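Gene product PA4716 (Pseudomonas aeruginosa, PDB 1U0K) is of unproven function but belongs to the PhzF family and probably acts as an isomerase. Local coordinates at residues A[83-86]-A[87-91]; A[30-33]-A[34-38]; A[230-234]-A[235-239]. All coordinates share one frame; numbering follows the deposited sequence.

Contact 1 of 3, residues A[83-86]-A[87-91]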
# COMPACT_ATOMS: atom_id res chain seq x y z
N ALA A 83 -9.01 -16.43 11.55
CA ALA A 83 -9.15 -17.77 12.11
C ALA A 83 -7.81 -18.32 12.58
O ALA A 83 -7.71 -18.89 13.66
CB ALA A 83 -9.81 -18.72 11.10
N ALA A 84 -6.78 -18.15 11.76
CA ALA A 84 -5.45 -18.63 12.09
C ALA A 84 -4.91 -17.93 13.34
O ALA A 84 -4.33 -18.57 14.22
CB ALA A 84 -4.51 -18.42 10.92
N LEU A 85 -5.10 -16.62 13.41
CA LEU A 85 -4.64 -15.85 14.55
C LEU A 85 -5.38 -16.26 15.81
O LEU A 85 -4.76 -16.42 16.85
CB LEU A 85 -4.77 -14.33 14.31
CG LEU A 85 -4.37 -13.51 15.54
CD1 LEU A 85 -2.89 -13.69 15.86
CD2 LEU A 85 -4.72 -12.06 15.38
N LEU A 86 -6.70 -16.45 15.73
CA LEU A 86 -7.46 -16.88 16.90
C LEU A 86 -6.99 -18.24 17.41
O LEU A 86 -6.95 -18.45 18.61
CB LEU A 86 -8.96 -16.91 16.58
CG LEU A 86 -9.58 -15.54 16.34
CD1 LEU A 86 -11.00 -15.70 15.81
CD2 LEU A 86 -9.61 -14.69 17.59
N HIS A 87 -6.61 -19.13 16.51
CA HIS A 87 -6.05 -20.44 16.86
C HIS A 87 -4.71 -20.26 17.57
O HIS A 87 -4.45 -20.87 18.62
CB HIS A 87 -5.88 -21.28 15.60
CG HIS A 87 -5.77 -22.76 15.81
ND1 HIS A 87 -5.10 -23.33 16.87
CD2 HIS A 87 -6.21 -23.79 15.05
CE1 HIS A 87 -5.15 -24.65 16.76
NE2 HIS A 87 -5.82 -24.95 15.67
N HIS A 88 -3.87 -19.39 17.04
CA HIS A 88 -2.59 -19.06 17.68
C HIS A 88 -2.77 -18.53 19.11
O HIS A 88 -2.06 -18.96 20.03
CB HIS A 88 -1.83 -18.03 16.82
CG HIS A 88 -0.60 -17.49 17.47
ND1 HIS A 88 0.52 -18.27 17.72
CD2 HIS A 88 -0.30 -16.25 17.93
CE1 HIS A 88 1.44 -17.52 18.29
NE2 HIS A 88 0.97 -16.30 18.44
N LEU A 89 -3.72 -17.63 19.31
CA LEU A 89 -3.98 -17.03 20.62
C LEU A 89 -4.60 -18.03 21.61
O LEU A 89 -4.24 -18.01 22.78
CB LEU A 89 -4.88 -15.80 20.48
CG LEU A 89 -4.23 -14.64 19.72
CD1 LEU A 89 -5.27 -13.54 19.48
CD2 LEU A 89 -3.03 -14.09 20.46
N ARG A 90 -5.49 -18.89 21.14
CA ARG A 90 -6.17 -19.83 22.04
C ARG A 90 -5.26 -20.99 22.43
O ARG A 90 -5.28 -21.45 23.57
CB ARG A 90 -7.44 -20.38 21.38
CG ARG A 90 -8.29 -21.28 22.29
CD ARG A 90 -9.53 -21.84 21.59
NE ARG A 90 -10.58 -22.26 22.51
CZ ARG A 90 -10.55 -23.35 23.27
NH1 ARG A 90 -9.51 -24.19 23.22
NH2 ARG A 90 -11.57 -23.63 24.07
N GLY A 91 -4.44 -21.44 21.48
CA GLY A 91 -3.69 -22.68 21.62
C GLY A 91 -4.56 -23.87 21.30
O GLY A 91 -5.72 -23.73 20.91

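Contact 2 of 3, residues A[30-33]-A[34-38]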
# COMPACT_ATOMS: atom_id res chain seq x y z
N SER A 30 -12.07 -3.16 20.02
CA SER A 30 -13.18 -2.59 20.79
C SER A 30 -13.05 -1.10 21.09
O SER A 30 -14.05 -0.42 21.28
CB SER A 30 -13.37 -3.36 22.12
OG SER A 30 -13.76 -4.70 21.89
N ALA A 31 -11.82 -0.59 21.13
CA ALA A 31 -11.57 0.81 21.43
C ALA A 31 -11.64 1.74 20.21
O ALA A 31 -11.62 2.96 20.37
CB ALA A 31 -10.23 0.96 22.12
N LEU A 32 -11.75 1.17 19.01
CA LEU A 32 -11.69 1.97 17.77
C LEU A 32 -13.06 2.29 17.20
O LEU A 32 -13.92 1.42 17.10
CB LEU A 32 -10.91 1.20 16.70
CG LEU A 32 -9.47 0.83 17.02
CD1 LEU A 32 -8.86 0.07 15.84
CD2 LEU A 32 -8.62 2.05 17.36
N ASP A 33 -13.25 3.53 16.78
CA ASP A 33 -14.43 3.87 15.98
C ASP A 33 -14.17 3.61 14.50
O ASP A 33 -13.06 3.23 14.12
CB ASP A 33 -14.94 5.29 16.28
CG ASP A 33 -13.99 6.40 15.87
OD1 ASP A 33 -13.01 6.16 15.12
OD2 ASP A 33 -14.17 7.58 16.25
N ASP A 34 -15.19 3.77 13.67
CA ASP A 34 -15.08 3.46 12.24
C ASP A 34 -14.01 4.28 11.53
O ASP A 34 -13.28 3.75 10.70
CB ASP A 34 -16.42 3.68 11.54
CG ASP A 34 -17.50 2.74 12.02
OD1 ASP A 34 -17.28 1.96 12.98
OD2 ASP A 34 -18.61 2.68 11.46
N ALA A 35 -13.91 5.55 11.87
CA ALA A 35 -12.90 6.42 11.28
C ALA A 35 -11.52 5.90 11.63
O ALA A 35 -10.64 5.90 10.78
CB ALA A 35 -13.07 7.86 11.77
N ALA A 36 -11.33 5.46 12.87
CA ALA A 36 -10.03 4.95 13.29
C ALA A 36 -9.67 3.64 12.59
O ALA A 36 -8.52 3.42 12.23
CB ALA A 36 -9.99 4.78 14.81
N MSE A 37 -10.65 2.79 12.35
CA MSE A 37 -10.42 1.54 11.63
C MSE A 37 -9.98 1.85 10.19
O MSE A 37 -9.01 1.29 9.70
CB MSE A 37 -11.67 0.67 11.64
CG MSE A 37 -11.97 0.10 13.00
SE MSE A 37 -13.60 -0.95 12.95
CE MSE A 37 -14.00 -1.09 14.83
N GLN A 38 -10.67 2.78 9.52
CA GLN A 38 -10.28 3.16 8.18
C GLN A 38 -8.89 3.79 8.16
O GLN A 38 -8.11 3.53 7.25
CB GLN A 38 -11.30 4.10 7.53
CG GLN A 38 -10.97 4.48 6.09
CD GLN A 38 -11.00 3.32 5.13
OE1 GLN A 38 -9.96 2.68 4.86
NE2 GLN A 38 -12.17 3.02 4.62
O HOH W 1 -16.49 1.07 15.47

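Contact 3 of 3, residues A[230-234]-A[235-239]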
# COMPACT_ATOMS: atom_id res chain seq x y z
N ALA A 230 -17.89 -21.54 -7.86
CA ALA A 230 -19.29 -21.84 -8.12
C ALA A 230 -19.61 -21.72 -9.60
O ALA A 230 -20.41 -22.49 -10.13
CB ALA A 230 -20.20 -20.92 -7.32
N TYR A 231 -18.97 -20.76 -10.26
CA TYR A 231 -19.13 -20.54 -11.70
C TYR A 231 -18.59 -21.72 -12.49
O TYR A 231 -19.28 -22.25 -13.37
CB TYR A 231 -18.39 -19.27 -12.13
CG TYR A 231 -18.47 -18.97 -13.62
CD1 TYR A 231 -19.44 -18.11 -14.12
CD2 TYR A 231 -17.58 -19.53 -14.51
CE1 TYR A 231 -19.53 -17.83 -15.47
CE2 TYR A 231 -17.65 -19.27 -15.88
CZ TYR A 231 -18.63 -18.42 -16.34
OH TYR A 231 -18.70 -18.16 -17.70
N LEU A 232 -17.36 -22.12 -12.20
CA LEU A 232 -16.72 -23.23 -12.90
C LEU A 232 -17.55 -24.51 -12.76
O LEU A 232 -17.74 -25.23 -13.73
CB LEU A 232 -15.29 -23.44 -12.41
CG LEU A 232 -14.30 -22.31 -12.72
CD1 LEU A 232 -13.00 -22.49 -11.96
CD2 LEU A 232 -14.01 -22.22 -14.22
N VAL A 233 -18.08 -24.76 -11.58
CA VAL A 233 -18.90 -25.94 -11.33
C VAL A 233 -20.27 -25.85 -12.03
O VAL A 233 -20.77 -26.84 -12.56
CB VAL A 233 -19.03 -26.19 -9.80
CG1 VAL A 233 -20.11 -27.20 -9.48
CG2 VAL A 233 -17.69 -26.66 -9.26
N GLU A 234 -20.85 -24.65 -12.03
CA GLU A 234 -22.16 -24.41 -12.65
C GLU A 234 -22.12 -24.65 -14.16
O GLU A 234 -23.08 -25.19 -14.73
CB GLU A 234 -22.62 -22.97 -12.35
CG GLU A 234 -23.88 -22.51 -13.07
CD GLU A 234 -25.09 -23.36 -12.75
OE1 GLU A 234 -25.44 -23.50 -11.56
OE2 GLU A 234 -25.70 -23.89 -13.71
N TYR A 235 -21.01 -24.29 -14.80
CA TYR A 235 -20.88 -24.38 -16.25
C TYR A 235 -20.09 -25.63 -16.67
O TYR A 235 -19.62 -25.72 -17.81
CB TYR A 235 -20.29 -23.08 -16.81
CG TYR A 235 -21.28 -21.94 -16.71
CD1 TYR A 235 -21.24 -21.03 -15.66
CD2 TYR A 235 -22.31 -21.81 -17.65
CE1 TYR A 235 -22.18 -20.01 -15.55
CE2 TYR A 235 -23.25 -20.79 -17.55
CZ TYR A 235 -23.18 -19.90 -16.51
OH TYR A 235 -24.11 -18.89 -16.41
N GLY A 236 -19.97 -26.58 -15.76
CA GLY A 236 -19.39 -27.89 -16.06
C GLY A 236 -17.91 -27.88 -16.35
O GLY A 236 -17.40 -28.77 -17.03
N LEU A 237 -17.21 -26.87 -15.83
CA LEU A 237 -15.78 -26.70 -16.06
C LEU A 237 -14.95 -27.21 -14.89
O LEU A 237 -13.73 -27.29 -14.99
CB LEU A 237 -15.48 -25.23 -16.32
CG LEU A 237 -16.10 -24.66 -17.60
CD1 LEU A 237 -16.28 -23.16 -17.50
CD2 LEU A 237 -15.26 -25.02 -18.81
N ALA A 238 -15.62 -27.53 -13.78
CA ALA A 238 -14.99 -28.22 -12.65
C ALA A 238 -16.01 -29.14 -11.96
O ALA A 238 -17.22 -28.92 -12.02
CB ALA A 238 -14.43 -27.20 -11.65
N ALA A 239 -15.50 -30.18 -11.31
CA ALA A 239 -16.35 -31.18 -10.67
C ALA A 239 -16.90 -30.73 -9.32
O ALA A 239 -16.18 -30.13 -8.52
CB ALA A 239 -15.57 -32.48 -10.50
O HOH W 2 -19.78 -29.35 -12.91

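Contact 1 of 3, residues A[83-86]-A[87-91]
Leu85 and Leu89 meet one turn apart in the last two turns of helix 78-90, a local i to i+4 contact; the helix lies between strands 60-67 and 96-101, which pair in parallel, in a fold consistent with the diaminopimelate-epimerase-like fold of the PhzF family. Four successive backbone hydrogen bonds carry the contact, from the amides of His87, His88, Leu89 and Arg90 to the carbonyls four residues earlier; the shortest runs from Leu89 N to Leu85 O, 2.9 Å. On one flank Leu85, with CG anti to its own N (chi1 176°), leans toward the following turn. Its CG lies 4.0 Å from Leu89 CD1, and its CD1 stands 4.2 Å from CD2 of the His88 ring, the side chains meeting at a slant. Leu85 and Leu89 rest on Trp8 of strand 6-12, Ala83 and Leu86 on Trp98 of strand 96-101, Ala83 on Leu109 of strand 106-114, and Leu85 and His88 on Leu276 of strand 267-282. The imidazole of His87 meets the ring of Phe118 and makes a weak hydrogen bond through NE2 to Asn94 O. Gly91, with positive phi (81°), leaves the helical conformation, yet Gly91 N still bonds back to His87 O at 2.9 Å.

Contact 2 of 3, residues A[30-33]-A[34-38]
Leu32 leads the chain into helix 34-44 and packs against its first turn, in a local contact at the helix N-terminus. Its side chain touches two helix residues: CB lies 4.0 Å from CG of selenomethionine Met37, and CD2 is equally far from CB of Ala36. The carbonyl is used as well. A water lies 3.1 Å from Leu32 O and 2.8 Å from Asp34 OD1 and can link them, though it has more acceptors in reach than protons, while the methyl CE of Met37 lies 3.4 Å from Leu32 O.

Asp33 follows as the N-cap. Its carboxylate is set between the backbone N and the carbonyl carbon (chi1 66°), which brings OD1 over the open end of the helix, where it accepts from Ala36 N at 2.9 Å; the amide meets this oxygen nearly in line with its C-O bond. OD1 also lies 3.3 Å from Ala36 CB. This is the classic capping bond, satisfying a first-turn amide that has no helical carbonyl before it, and the negative charge is probably favoured by the positive end of the helix dipole. The backbone of Asp33 starts the regular ladder, with Met37 N donating to Asp33 O at 3.0 Å.

Asp34 OD1, which the water also approaches, forms a salt bridge with NH1 of Arg64 on strand 60-67. Leu32 and Met37 both pack on Phe51 of strand 48-54, and Met37 also reaches Arg64 and Phe66, so that the start of helix 34-44 rests against this pair of antiparallel strands.

Contact 3 of 3, residues A[230-234]-A[235-239]
Tyr231 and Leu232 meet the chain that folds back over the C-terminal end of helix 222-234, a local contact built on a Schellman motif. Its backbone bonds are Leu237 N to Leu232 O at 2.7 Å and a weak bond from Gly236 N to Val233 O, with Gly236 at the C-prime position (phi 69°). Leu232 O is gripped twice, since Ala238 N adds a weak bond. A water donates to both Val233 O and Ala238 O, tying helix to loop.

Apolar contacts line the returning chain. Leu232 CD2 lies 4.0 Å from Leu237 CB, the two side chains crossing at about a right angle, and Leu232 CB is 3.9 Å from Ala238 CB; Leu232 and Ala238 both touch Phe244 of strand 244-248.

The tyrosines form an aromatic pair with centroids 4.6 Å apart and planes inclined at 40°, an oblique arrangement in which Tyr235 CD1 sits over the centre of the Tyr231 ring. Their hydroxyls hydrogen-bond outside the turn, Tyr231 OH with Pro156 O and Tyr235 OH with Arg158 NH1. A CH-pi contact joins neighbours: the Glu234 chain, bent at chi2 (60°), places CG over the face of the Tyr235 ring, 4.2 Å from its centroid.

Along the chain the order is contact 2, contact 1, contact 3, none touching another. Contact 2 opens helix 34-44, whereas contacts 1 and 3 lie at the C-terminal ends of helices 78-90 and 222-234. The centres of contacts 1 and 2 are about 22 Å apart; strand 60-67 relates them, packing beside the start of helix 34-44 and preceding helix 78-90. Contact 3 lies about 33 Å from contact 1 and 40 Å from contact 2, centre to centre, on the opposite side of the chain's centre from contact 2. These are thus three separate helix ends; only contact 2, through Met37, comes within about 12 Å, side chain to side chain, of the predicted active-site residue Glu48.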